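Local coordinates for piwi domain-containing protein (Vanderwaltozyma polyspora, PDB 5THE) that probably binds small guide RNAs as the C-terminal lobe of a budding yeast Argonaute, a protein that selects and cleaves RNA targets, at residues W62-G66 with H67-S71; P92-M95 with E96-D100; K204-D208 with L209-A213; C217-W220 with D221-K224; N231-V234 with V235-M238. All coordinates share one frame; numbering follows the deposited sequence.

Contact 1: residues W62-G66 with H67-S71; sequences WNMKG and HQFIS
Met-64 to His-67 form a type II beta turn, closed by His-67 N giving its hydrogen to Met-64 O at 2.7 Å. Gly-66, with its positive phi of 78°, holds the third place of the turn. An Asx turn leads into it: Asn-63 OD1 accepts from Lys-65 N at 3.0 Å. The turn sits in the loop between strands 43-44 and 77-85, and Phe-69 packs on Val-235 and Met-236 of helix 228-241. The CD2 edge of the His-67 ring meets Asn-63 O in the ring plane at 3.3 Å, and Lys-65 O lies over one face; Phe-39, from outside the turn, stacks with the ring. With an alanine at His-67, Phe-39 would probably lose its stacking partner and Asn-63 O the ring edge it faces. Met-64 packs against His-67 and Phe-69. CG stands beside the backbone N, and bends at chi2 (-51°) and chi3 (-70°) curl the chain so that CE comes to 3.7 Å from His-67 CB. The methionine crosses Phe-69 at about a right angle in a Met-aromatic contact, SD being 5.3 Å from the ring centroid. The methyl CE of Met-64 approaches the phenylalanine obliquely, 3.5 Å from Phe-69 CD1.

Contact 2: residues P92-M95 with E96-D100; sequences PASM and ESELD
Met-95 and Leu-99 meet one turn apart at the start of helix 95-111, which a type I beta turn from Pro-92 to Met-95 leads into. CG of Met-95 points away from its own backbone N (chi1 -178°), and bends at chi2 and chi3 curl the thioether back along the helix start: SD lies 3.6 Å from Glu-96 N and 4.0 Å from Leu-99 CD2. Leu-99 repeats the anti arrangement at its CG. Glu-98 instead runs out straight beyond CG, passing the carbonyl of Ser-94 with its CG 3.4 Å from Ser-94 O. Its carboxylate makes only a long approach to the serine hydroxyl, OE2 being 3.8 Å from Ser-94 OG, while OE1 is paired with Lys-224 in a salt bridge. Glu-96, also extended, sends OE2 to Lys-122. In the backbone, Glu-98 N bonds Ser-94 O at 3.0 Å, Leu-99 N bonds Met-95 O at 2.7 Å, and a water joins Ala-93 O to Ser-97 N. Met-95 and Leu-99 form the inward side of the helix start, packed on Trp-220 of helix 220-223 and on Phe-83 of strand 77-85.

Contact 3: residues K204-D208 with L209-A213; sequences KYITD and LKFGA. With nucleotides of chain B.
Lys-204 O takes a weak bond from Leu-209 N at 3.3 Å, five residues on, in the wider pi-type turn near the end of helix 197-210. The lysine side chain leaves in another direction, bent at chi2 and then stretched, and NZ donates to OP1 of U1 of chain B at 2.7 Å and to Asn-215 OD1. Tyr-205 O accepts from Lys-210 N. The tyrosine ring, with CG anti to the backbone N (chi1 176°), lies across Leu-209, CE1 being 4.0 Å from Leu-209 CD2, and its hydroxyl is reached by the thrice-bent Lys-210, NZ giving a weak bond to OH at 2.9 Å. Ile-206 O accepts Phe-211 N and also faces the ring edge of that residue, 3.3 Å from Phe-211 CD1; the two side chains lie side by side, pointing the same way. Thr-207 O takes Ala-213 N, while CG2 packs on Ala-213 CB at 3.9 Å and OG1 bonds Tyr-189 and Leu-203 O. Asp-208 O is weakly bonded by Gly-212 N, where positive phi turns the chain out of the helix. A water joins Asp-208 OD1, at 2.7 Å, to Ala-213 O. This helix crosses between parallel strands 185-191 and 215-219 as the alpha element of a beta-alpha-beta unit. Asn-215 grips both Lys-204 NZ and Asp-208 OD1, and Asp-208 OD2 is salt-bridged to Arg-501, so the aspartate probably fixes Asn-215, which in turn holds Lys-204 at the 5'-phosphate, whose negative charge is likely to keep Lys-204 protonated.

Contact 4: residues C217-W220 with D221-K224; sequences CVVW and DNFK. With nucleotides of chain B.
The strand-to-helix turn beside the bound RNA, where strand 215-219 passes into helix 220-223, sets Trp-220 under Lys-224. CB of Lys-224 rests on one face of the indole, 3.5 Å from the centroid of the six-membered ring of Trp-220 and 6° off its normal, a CH-pi contact. CG of the lysine sits between its backbone N and carbonyl carbon (chi1 81°), and bends farther out carry CE to 3.4 Å from Trp-220 NE1 before NZ reaches its salt-bridge partner Glu-98. Phe-223 approaches the indole at its edge, in plane, CD2 being 3.9 Å from Trp-220 CZ3, and its CB is 3.6 Å from Val-218 CG1. With an alanine in place of Trp-220, a gap would probably open beside Phe-83, Met-95 and Leu-99, and the chain of Lys-224 would be left without the face that steadies it. Val-219 is the N-cap residue; its O accepts two N-H groups, Phe-223 N nearly straight on and Asn-222 N from above the carbonyl plane. The strand is an edge of the parallel sheet of the MID domain, whose strand end and following helix in Argonautes receive the guide 5' end. Here Cys-217 N bonds OP1 of U1 of chain B at 2.8 Å. One oxygen of the next phosphate, OP2 of A2 of chain B, is gripped twice: by Val-219 N at 3.0 Å and by Asn-222 ND2 at 3.2 Å, the latter bond practically straight (179°). The CG2 methyl of Val-219 touches the ribose of U1 of chain B, 3.6 Å from its O2'.

Contact 5: residues N231-V234 with V235-M238; sequences NSNV and VMKM. With nucleotides of chain B.
Lys-237 starts against Val-234 one turn back on helix 228-241: its CB is 3.5 Å from Val-234 O, which also takes a weak bond from Lys-237 N. Bends at chi2 (137°), chi3 and chi4 then turn the chain from the helix toward the RNA. CD comes to 3.6 Å from O2' of A2 of chain B, and CE to 3.2 Å from O3' of A2 of chain B. At the tip NZ donates to OP1 of A3 of chain B at 2.7 Å; it also bonds Ile-549 O, the chain terminus, and forms a salt bridge with a further phosphate. So one ammonium group ties several negative or polar oxygens together, and their charge would probably hold it protonated. One turn earlier, Asn-233 ND2 lies 2.9 Å from N3 of A2 of chain B. Val-234 divides its branches: CG2 is 3.2 Å from O4' of A2 of chain B, while CG1 meets Met-238 CE at 3.7 Å, deep against Phe-106 of helix 95-111. Such a helix, packed on apolar neighbours and touching sugar, base and phosphate of the first nucleotides, is consistent with the MID-domain site that holds the first guide nucleotides in Argonautes.

Overall arrangement
Contacts 1 to 5 follow one another along the chain. Strands 77-85, 185-191 and 215-219 belong to one parallel sheet, with helices 95-111 (contact 2), 197-210 (contact 3) and 228-241 (contact 5) set around it, as in the MID domain of Argonautes. Contacts 2 and 4, centres about 13 Å apart, are joined by the Glu-98 to Lys-224 salt bridge and by packing on Trp-220. Contact 5 touches contact 4 through Val-218 and Val-234, and contact 1 through Phe-69. Contacts 3 and 4, centres about 21 Å apart, meet at Lys-204 and Cys-217. Contacts 3 and 4 share the phosphate of U1 of chain B; contact 4 also holds that of A2 and contact 5 that of A3.

Contact 1: residues W62-G66 with H67-S71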
# COMPACT_ATOMS: atom_id res chain seq x y z
N TRP A 62 -1.56 -2.85 17.21
CA TRP A 62 -0.72 -2.22 18.23
C TRP A 62 -0.93 -0.71 18.14
O TRP A 62 -1.82 -0.23 17.45
CB TRP A 62 0.75 -2.63 18.04
CG TRP A 62 1.32 -2.21 16.71
CD1 TRP A 62 2.00 -1.05 16.43
CD2 TRP A 62 1.23 -2.93 15.47
NE1 TRP A 62 2.33 -1.01 15.09
CE2 TRP A 62 1.87 -2.15 14.49
CE3 TRP A 62 0.65 -4.15 15.10
CZ2 TRP A 62 1.97 -2.56 13.17
CZ3 TRP A 62 0.75 -4.56 13.79
CH2 TRP A 62 1.40 -3.76 12.83
N ASN A 63 -0.11 0.04 18.87
CA ASN A 63 -0.12 1.49 18.75
C ASN A 63 1.30 1.99 18.98
O ASN A 63 2.16 1.27 19.48
CB ASN A 63 -1.11 2.13 19.71
CG ASN A 63 -0.70 1.95 21.14
OD1 ASN A 63 0.06 2.75 21.66
ND2 ASN A 63 -1.18 0.89 21.77
N MET A 64 1.53 3.24 18.59
CA MET A 64 2.87 3.81 18.60
C MET A 64 3.28 4.34 19.97
O MET A 64 4.46 4.67 20.14
CB MET A 64 2.98 4.92 17.55
CG MET A 64 3.21 4.41 16.14
SD MET A 64 4.59 3.25 16.07
CE MET A 64 6.02 4.31 16.36
N LYS A 65 2.37 4.44 20.94
CA LYS A 65 2.70 5.02 22.24
C LYS A 65 3.94 4.37 22.83
O LYS A 65 4.03 3.14 22.95
CB LYS A 65 1.51 4.88 23.19
CG LYS A 65 1.75 5.47 24.58
CD LYS A 65 0.44 5.70 25.32
CE LYS A 65 0.67 6.25 26.72
NZ LYS A 65 1.53 5.34 27.52
N GLY A 66 4.93 5.20 23.18
CA GLY A 66 6.18 4.70 23.70
C GLY A 66 7.13 4.14 22.67
O GLY A 66 8.22 3.69 23.03
N HIS A 67 6.77 4.17 21.39
CA HIS A 67 7.64 3.66 20.34
C HIS A 67 8.07 4.80 19.43
O HIS A 67 7.47 5.87 19.41
CB HIS A 67 6.94 2.58 19.51
CG HIS A 67 6.49 1.40 20.31
ND1 HIS A 67 7.36 0.66 21.09
CD2 HIS A 67 5.27 0.84 20.46
CE1 HIS A 67 6.69 -0.31 21.67
NE2 HIS A 67 5.42 -0.23 21.31
N GLN A 68 9.10 4.53 18.65
CA GLN A 68 9.55 5.48 17.65
C GLN A 68 9.68 4.79 16.29
O GLN A 68 9.94 3.59 16.21
CB GLN A 68 10.88 6.12 18.05
CG GLN A 68 10.73 7.03 19.26
CD GLN A 68 12.03 7.69 19.66
OE1 GLN A 68 13.11 7.20 19.33
NE2 GLN A 68 11.94 8.80 20.38
N PHE A 69 9.47 5.59 15.25
CA PHE A 69 9.71 5.13 13.89
C PHE A 69 11.17 4.73 13.72
O PHE A 69 12.07 5.39 14.25
CB PHE A 69 9.37 6.23 12.89
CG PHE A 69 7.92 6.64 12.91
CD1 PHE A 69 6.93 5.73 13.27
CD2 PHE A 69 7.56 7.93 12.57
CE1 PHE A 69 5.59 6.11 13.30
CE2 PHE A 69 6.20 8.32 12.59
CZ PHE A 69 5.23 7.40 12.95
N ILE A 70 11.38 3.69 12.92
CA ILE A 70 12.73 3.16 12.71
C ILE A 70 13.65 4.20 12.08
O ILE A 70 14.81 4.34 12.46
CB ILE A 70 12.67 1.89 11.84
CG1 ILE A 70 12.06 0.73 12.62
CG2 ILE A 70 14.05 1.53 11.27
CD1 ILE A 70 11.58 -0.42 11.73
N SER A 71 13.14 4.94 11.09
CA SER A 71 13.99 5.85 10.31
C SER A 71 13.19 7.10 9.99
O SER A 71 12.15 7.02 9.34
CB SER A 71 14.49 5.19 9.02
OG SER A 71 15.20 6.12 8.22
O HOH W 1 6.08 7.65 21.54

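Contact 2: residues P92-M95 with E96-D100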
# COMPACT_ATOMS: atom_id res chain seq x y z
N PRO A 92 -14.09 31.03 9.55
CA PRO A 92 -14.35 31.80 10.78
C PRO A 92 -13.11 32.53 11.24
O PRO A 92 -11.98 32.09 11.00
CB PRO A 92 -14.77 30.73 11.79
CG PRO A 92 -15.17 29.56 10.99
CD PRO A 92 -14.34 29.59 9.74
N ALA A 93 -13.33 33.65 11.93
CA ALA A 93 -12.21 34.47 12.39
C ALA A 93 -11.29 33.70 13.32
O ALA A 93 -10.10 34.01 13.40
CB ALA A 93 -12.73 35.73 13.10
N SER A 94 -11.81 32.68 14.01
CA SER A 94 -11.00 31.89 14.92
C SER A 94 -10.06 30.91 14.22
O SER A 94 -9.18 30.34 14.88
CB SER A 94 -11.91 31.13 15.87
OG SER A 94 -12.83 30.33 15.14
N MET A 95 -10.20 30.72 12.91
CA MET A 95 -9.47 29.64 12.25
C MET A 95 -7.97 29.89 12.27
O MET A 95 -7.18 28.95 12.44
CB MET A 95 -9.96 29.48 10.80
CG MET A 95 -9.29 28.34 10.03
SD MET A 95 -7.68 28.80 9.35
CE MET A 95 -8.16 29.81 7.94
N GLU A 96 -7.56 31.14 12.06
CA GLU A 96 -6.14 31.44 11.91
C GLU A 96 -5.35 30.99 13.13
O GLU A 96 -4.37 30.25 13.00
CB GLU A 96 -5.95 32.93 11.66
CG GLU A 96 -4.49 33.33 11.54
CD GLU A 96 -4.29 34.83 11.61
OE1 GLU A 96 -5.21 35.58 11.22
OE2 GLU A 96 -3.20 35.26 12.07
N SER A 97 -5.79 31.39 14.33
CA SER A 97 -5.06 30.99 15.53
C SER A 97 -5.34 29.54 15.90
O SER A 97 -4.47 28.86 16.45
CB SER A 97 -5.40 31.93 16.70
OG SER A 97 -6.79 31.95 16.95
N GLU A 98 -6.54 29.04 15.58
CA GLU A 98 -6.79 27.62 15.81
C GLU A 98 -5.87 26.76 14.95
O GLU A 98 -5.37 25.73 15.41
CB GLU A 98 -8.26 27.30 15.55
CG GLU A 98 -9.13 27.51 16.78
CD GLU A 98 -10.61 27.28 16.52
OE1 GLU A 98 -10.97 26.80 15.42
OE2 GLU A 98 -11.42 27.58 17.42
N LEU A 99 -5.61 27.18 13.72
CA LEU A 99 -4.70 26.42 12.87
C LEU A 99 -3.26 26.53 13.37
O LEU A 99 -2.54 25.53 13.36
CB LEU A 99 -4.81 26.90 11.42
CG LEU A 99 -3.92 26.22 10.38
CD1 LEU A 99 -4.07 24.70 10.43
CD2 LEU A 99 -4.26 26.76 8.98
N ASP A 100 -2.83 27.71 13.82
CA ASP A 100 -1.52 27.84 14.45
C ASP A 100 -1.38 26.91 15.64
O ASP A 100 -0.34 26.24 15.81
CB ASP A 100 -1.29 29.28 14.89
CG ASP A 100 -1.10 30.22 13.74
OD1 ASP A 100 -0.51 29.77 12.73
OD2 ASP A 100 -1.55 31.38 13.82
O HOH W 2 -9.18 33.26 10.58
O HOH W 3 -7.82 33.46 14.84
O HOH W 4 -8.49 35.92 11.56

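Contact 3: residues K204-D208 with L209-A213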
# COMPACT_ATOMS: atom_id res chain seq x y z
N LYS A 204 -3.80 17.00 -5.75
CA LYS A 204 -2.80 15.98 -6.00
C LYS A 204 -2.27 16.08 -7.43
O LYS A 204 -1.07 15.92 -7.67
CB LYS A 204 -3.38 14.60 -5.72
CG LYS A 204 -3.74 14.41 -4.24
CD LYS A 204 -2.50 14.59 -3.34
CE LYS A 204 -2.78 14.10 -1.92
NZ LYS A 204 -1.59 14.24 -1.01
N TYR A 205 -3.16 16.38 -8.38
CA TYR A 205 -2.73 16.55 -9.76
C TYR A 205 -1.67 17.64 -9.87
O TYR A 205 -0.65 17.47 -10.54
CB TYR A 205 -3.94 16.89 -10.62
CG TYR A 205 -3.63 17.19 -12.06
CD1 TYR A 205 -3.42 16.17 -12.96
CD2 TYR A 205 -3.59 18.50 -12.52
CE1 TYR A 205 -3.16 16.43 -14.29
CE2 TYR A 205 -3.33 18.78 -13.86
CZ TYR A 205 -3.12 17.73 -14.73
OH TYR A 205 -2.86 17.97 -16.06
N ILE A 206 -1.91 18.78 -9.22
CA ILE A 206 -0.94 19.86 -9.25
C ILE A 206 0.30 19.50 -8.46
O ILE A 206 1.43 19.65 -8.94
CB ILE A 206 -1.59 21.14 -8.71
CG1 ILE A 206 -2.67 21.64 -9.68
CG2 ILE A 206 -0.55 22.20 -8.47
CD1 ILE A 206 -3.63 22.63 -9.02
N THR A 207 0.11 19.03 -7.23
CA THR A 207 1.23 18.96 -6.31
C THR A 207 2.06 17.69 -6.51
O THR A 207 3.30 17.77 -6.51
CB THR A 207 0.72 19.07 -4.88
OG1 THR A 207 -0.22 20.14 -4.81
CG2 THR A 207 1.88 19.36 -3.93
N ASP A 208 1.42 16.53 -6.68
CA ASP A 208 2.17 15.32 -7.02
C ASP A 208 2.65 15.37 -8.46
O ASP A 208 3.85 15.29 -8.74
CB ASP A 208 1.32 14.05 -6.84
CG ASP A 208 0.87 13.79 -5.42
OD1 ASP A 208 1.40 14.38 -4.44
OD2 ASP A 208 -0.04 12.93 -5.28
N LEU A 209 1.71 15.49 -9.39
CA LEU A 209 2.04 15.19 -10.78
C LEU A 209 2.78 16.34 -11.46
O LEU A 209 3.81 16.12 -12.11
CB LEU A 209 0.75 14.81 -11.52
CG LEU A 209 0.87 14.43 -13.00
CD1 LEU A 209 -0.21 13.45 -13.33
CD2 LEU A 209 0.77 15.68 -13.88
N LYS A 210 2.29 17.58 -11.31
CA LYS A 210 2.96 18.70 -11.95
C LYS A 210 4.28 19.05 -11.25
O LYS A 210 5.32 19.14 -11.90
CB LYS A 210 2.03 19.92 -12.00
CG LYS A 210 0.90 19.79 -13.03
CD LYS A 210 1.42 19.12 -14.31
CE LYS A 210 0.89 19.77 -15.58
NZ LYS A 210 -0.58 19.66 -15.68
N PHE A 211 4.25 19.23 -9.92
CA PHE A 211 5.43 19.75 -9.22
C PHE A 211 6.25 18.69 -8.50
O PHE A 211 7.43 18.93 -8.22
CB PHE A 211 5.03 20.82 -8.21
CG PHE A 211 4.67 22.12 -8.83
CD1 PHE A 211 3.40 22.31 -9.37
CD2 PHE A 211 5.59 23.15 -8.91
CE1 PHE A 211 3.06 23.50 -9.97
CE2 PHE A 211 5.26 24.35 -9.51
CZ PHE A 211 3.99 24.53 -10.03
N GLY A 212 5.67 17.53 -8.20
CA GLY A 212 6.43 16.55 -7.43
C GLY A 212 6.83 17.08 -6.07
O GLY A 212 7.95 16.82 -5.62
N ALA A 213 5.95 17.84 -5.42
CA ALA A 213 6.22 18.36 -4.09
C ALA A 213 5.54 17.46 -3.06
O ALA A 213 4.39 17.06 -3.24
CB ALA A 213 5.74 19.80 -3.95
OP3 U B 1 -3.66 11.46 0.62
P U B 1 -3.49 12.39 1.76
OP1 U B 1 -2.68 13.55 1.33
OP2 U B 1 -3.04 11.64 2.94
O5' U B 1 -4.92 12.99 2.08
C5' U B 1 -5.86 12.28 2.88
C4' U B 1 -6.88 13.24 3.41
O4' U B 1 -7.62 13.82 2.29
C3' U B 1 -7.91 12.66 4.36
O3' U B 1 -8.13 13.59 5.42
C2' U B 1 -9.16 12.52 3.49
O2' U B 1 -10.38 12.58 4.20
C1' U B 1 -9.01 13.70 2.52
N1 U B 1 -9.69 13.48 1.23
C2 U B 1 -10.63 14.39 0.83
O2 U B 1 -10.89 15.37 1.50
N3 U B 1 -11.25 14.13 -0.37
C4 U B 1 -11.01 13.06 -1.20
O4 U B 1 -11.63 12.95 -2.26
C5 U B 1 -10.02 12.14 -0.72
C6 U B 1 -9.42 12.37 0.45
O HOH W 5 4.09 14.41 -4.10

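Contact 4: residues C217-W220 with D221-K224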
# COMPACT_ATOMS: atom_id res chain seq x y z
N CYS A 217 -2.83 15.89 2.77
CA CYS A 217 -4.06 16.60 3.06
C CYS A 217 -4.62 16.17 4.40
O CYS A 217 -4.46 15.04 4.85
CB CYS A 217 -5.12 16.34 1.99
SG CYS A 217 -4.63 16.98 0.42
N VAL A 218 -5.37 17.08 4.99
CA VAL A 218 -5.98 16.86 6.29
C VAL A 218 -7.31 17.60 6.26
O VAL A 218 -7.37 18.73 5.75
CB VAL A 218 -4.96 17.34 7.35
CG1 VAL A 218 -5.25 18.71 7.90
CG2 VAL A 218 -4.63 16.28 8.35
N VAL A 219 -8.40 16.95 6.68
CA VAL A 219 -9.68 17.64 6.79
C VAL A 219 -9.67 18.44 8.08
O VAL A 219 -9.38 17.90 9.16
CB VAL A 219 -10.86 16.64 6.75
CG1 VAL A 219 -12.21 17.36 6.95
CG2 VAL A 219 -10.88 15.90 5.43
N TRP A 220 -9.95 19.73 7.96
CA TRP A 220 -9.82 20.66 9.08
C TRP A 220 -10.67 20.25 10.28
O TRP A 220 -10.22 20.34 11.43
CB TRP A 220 -10.21 22.07 8.62
CG TRP A 220 -10.19 23.13 9.69
CD1 TRP A 220 -11.17 24.05 9.93
CD2 TRP A 220 -9.16 23.39 10.66
NE1 TRP A 220 -10.81 24.87 10.97
CE2 TRP A 220 -9.58 24.49 11.44
CE3 TRP A 220 -7.92 22.80 10.95
CZ2 TRP A 220 -8.82 25.01 12.49
CZ3 TRP A 220 -7.16 23.32 12.00
CH2 TRP A 220 -7.61 24.42 12.75
N ASP A 221 -11.91 19.80 10.05
CA ASP A 221 -12.74 19.44 11.21
C ASP A 221 -12.17 18.24 11.95
O ASP A 221 -12.48 18.06 13.14
CB ASP A 221 -14.19 19.18 10.81
CG ASP A 221 -14.94 20.47 10.47
OD1 ASP A 221 -14.51 21.55 10.93
OD2 ASP A 221 -15.95 20.40 9.74
N ASN A 222 -11.33 17.44 11.30
CA ASN A 222 -10.61 16.39 12.01
C ASN A 222 -9.36 16.94 12.68
O ASN A 222 -9.15 16.75 13.89
CB ASN A 222 -10.22 15.27 11.05
CG ASN A 222 -11.40 14.54 10.49
OD1 ASN A 222 -12.46 14.48 11.12
ND2 ASN A 222 -11.23 13.97 9.30
N PHE A 223 -8.51 17.60 11.90
CA PHE A 223 -7.22 18.08 12.39
C PHE A 223 -7.39 18.97 13.60
O PHE A 223 -6.65 18.86 14.58
CB PHE A 223 -6.51 18.84 11.26
CG PHE A 223 -5.09 19.25 11.58
CD1 PHE A 223 -4.24 18.39 12.25
CD2 PHE A 223 -4.61 20.49 11.18
CE1 PHE A 223 -2.94 18.78 12.54
CE2 PHE A 223 -3.30 20.88 11.46
CZ PHE A 223 -2.47 20.02 12.14
N LYS A 224 -8.40 19.85 13.57
CA LYS A 224 -8.60 20.83 14.63
C LYS A 224 -8.91 20.20 15.98
O LYS A 224 -8.87 20.90 17.00
CB LYS A 224 -9.73 21.80 14.23
CG LYS A 224 -11.12 21.26 14.45
CD LYS A 224 -12.16 22.12 13.74
CE LYS A 224 -11.89 23.60 13.94
NZ LYS A 224 -11.88 23.98 15.38
OP3 U B 1 -3.66 11.46 0.62
P U B 1 -3.49 12.39 1.76
OP1 U B 1 -2.68 13.55 1.33
OP2 U B 1 -3.04 11.64 2.94
O5' U B 1 -4.92 12.99 2.08
C5' U B 1 -5.86 12.28 2.88
C4' U B 1 -6.88 13.24 3.41
O4' U B 1 -7.62 13.82 2.29
C3' U B 1 -7.91 12.66 4.36
O3' U B 1 -8.13 13.59 5.42
C2' U B 1 -9.16 12.52 3.49
O2' U B 1 -10.38 12.58 4.20
C1' U B 1 -9.01 13.70 2.52
N1 U B 1 -9.69 13.48 1.23
C2 U B 1 -10.63 14.39 0.83
O2 U B 1 -10.89 15.37 1.50
N3 U B 1 -11.25 14.13 -0.37
C4 U B 1 -11.01 13.06 -1.20
O4 U B 1 -11.63 12.95 -2.26
C5 U B 1 -10.02 12.14 -0.72
C6 U B 1 -9.42 12.37 0.45
P A B 2 -8.59 13.06 6.87
OP1 A B 2 -9.90 12.40 6.68
OP2 A B 2 -8.43 14.20 7.82
O5' A B 2 -7.52 11.94 7.24
C5' A B 2 -6.12 12.19 7.13
C4' A B 2 -5.33 11.21 7.94
O4' A B 2 -5.57 11.44 9.34
C3' A B 2 -5.71 9.75 7.75
O3' A B 2 -5.13 9.19 6.61
C2' A B 2 -5.23 9.12 9.05
O2' A B 2 -3.81 9.00 9.05
C1' A B 2 -5.60 10.21 10.04
N9 A B 2 -6.97 10.06 10.58
C8 A B 2 -8.13 10.53 10.02
N7 A B 2 -9.20 10.31 10.73
C5 A B 2 -8.69 9.67 11.86
C6 A B 2 -9.33 9.18 12.99
N6 A B 2 -10.65 9.28 13.15
N1 A B 2 -8.56 8.57 13.94
C2 A B 2 -7.23 8.50 13.73
N3 A B 2 -6.51 8.93 12.68
C4 A B 2 -7.32 9.50 11.78

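Contact 5: residues N231-V234 with V235-M238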
# COMPACT_ATOMS: atom_id res chain seq x y z
N ASN A 231 -2.76 12.77 14.96
CA ASN A 231 -1.49 13.32 14.53
C ASN A 231 -0.47 12.22 14.29
O ASN A 231 0.30 12.29 13.32
CB ASN A 231 -0.98 14.32 15.56
CG ASN A 231 -1.83 15.58 15.59
OD1 ASN A 231 -2.62 15.82 14.67
ND2 ASN A 231 -1.67 16.38 16.62
N SER A 232 -0.44 11.21 15.15
CA SER A 232 0.48 10.09 14.96
C SER A 232 0.20 9.37 13.65
O SER A 232 1.14 8.98 12.94
CB SER A 232 0.39 9.12 16.14
OG SER A 232 0.58 9.78 17.37
N ASN A 233 -1.07 9.15 13.33
CA ASN A 233 -1.40 8.48 12.08
C ASN A 233 -1.02 9.32 10.88
O ASN A 233 -0.47 8.80 9.90
CB ASN A 233 -2.89 8.13 12.05
CG ASN A 233 -3.25 7.03 13.04
OD1 ASN A 233 -2.38 6.30 13.50
ND2 ASN A 233 -4.52 6.91 13.37
N VAL A 234 -1.30 10.63 10.93
CA VAL A 234 -0.98 11.52 9.83
C VAL A 234 0.51 11.45 9.51
O VAL A 234 0.91 11.33 8.34
CB VAL A 234 -1.41 12.97 10.15
CG1 VAL A 234 -0.72 13.96 9.21
CG2 VAL A 234 -2.94 13.11 10.06
N VAL A 235 1.35 11.52 10.54
CA VAL A 235 2.79 11.61 10.30
C VAL A 235 3.37 10.28 9.85
O VAL A 235 4.46 10.26 9.27
CB VAL A 235 3.50 12.15 11.57
CG1 VAL A 235 3.64 11.07 12.64
CG2 VAL A 235 4.84 12.80 11.21
N MET A 236 2.67 9.17 10.09
CA MET A 236 3.11 7.90 9.50
C MET A 236 3.27 8.06 8.00
O MET A 236 4.30 7.67 7.42
CB MET A 236 2.12 6.79 9.83
CG MET A 236 2.11 6.40 11.32
SD MET A 236 1.11 4.96 11.68
CE MET A 236 2.25 3.60 11.44
N LYS A 237 2.27 8.68 7.37
CA LYS A 237 2.28 8.86 5.92
C LYS A 237 3.36 9.85 5.51
O LYS A 237 4.08 9.61 4.54
CB LYS A 237 0.89 9.32 5.46
CG LYS A 237 -0.19 8.26 5.69
CD LYS A 237 -1.50 8.83 6.25
CE LYS A 237 -2.24 9.72 5.25
NZ LYS A 237 -2.68 9.03 3.99
N MET A 238 3.49 10.96 6.24
CA MET A 238 4.53 11.94 5.94
C MET A 238 5.90 11.29 5.99
O MET A 238 6.72 11.48 5.08
CB MET A 238 4.46 13.09 6.93
CG MET A 238 3.14 13.86 6.89
SD MET A 238 3.16 15.16 8.14
CE MET A 238 1.74 16.16 7.64
P A B 2 -8.59 13.06 6.87
OP1 A B 2 -9.90 12.40 6.68
OP2 A B 2 -8.43 14.20 7.82
O5' A B 2 -7.52 11.94 7.24
C5' A B 2 -6.12 12.19 7.13
C4' A B 2 -5.33 11.21 7.94
O4' A B 2 -5.57 11.44 9.34
C3' A B 2 -5.71 9.75 7.75
O3' A B 2 -5.13 9.19 6.61
C2' A B 2 -5.23 9.12 9.05
O2' A B 2 -3.81 9.00 9.05
C1' A B 2 -5.60 10.21 10.04
N9 A B 2 -6.97 10.06 10.58
C8 A B 2 -8.13 10.53 10.02
N7 A B 2 -9.20 10.31 10.73
C5 A B 2 -8.69 9.67 11.86
C6 A B 2 -9.33 9.18 12.99
N6 A B 2 -10.65 9.28 13.15
N1 A B 2 -8.56 8.57 13.94
C2 A B 2 -7.23 8.50 13.73
N3 A B 2 -6.51 8.93 12.68
C4 A B 2 -7.32 9.50 11.78
P A B 3 -5.91 8.04 5.82
OP1 A B 3 -5.04 7.82 4.63
OP2 A B 3 -7.35 8.42 5.64
O5' A B 3 -5.84 6.79 6.80
C5' A B 3 -4.58 6.23 7.14
C4' A B 3 -4.71 5.26 8.28
O4' A B 3 -5.07 5.95 9.51
C3' A B 3 -5.78 4.20 8.14
O3' A B 3 -5.35 3.15 7.31
C2' A B 3 -6.00 3.77 9.58
O2' A B 3 -4.96 2.91 10.01
C1' A B 3 -5.88 5.11 10.30
N9 A B 3 -7.20 5.73 10.39
C8 A B 3 -7.87 6.42 9.41
N7 A B 3 -9.07 6.79 9.78
C5 A B 3 -9.18 6.32 11.07
C6 A B 3 -10.23 6.40 11.98
N6 A B 3 -11.38 7.04 11.69
N1 A B 3 -10.03 5.82 13.18
C2 A B 3 -8.85 5.19 13.42
N3 A B 3 -7.79 5.03 12.63
C4 A B 3 -8.04 5.64 11.46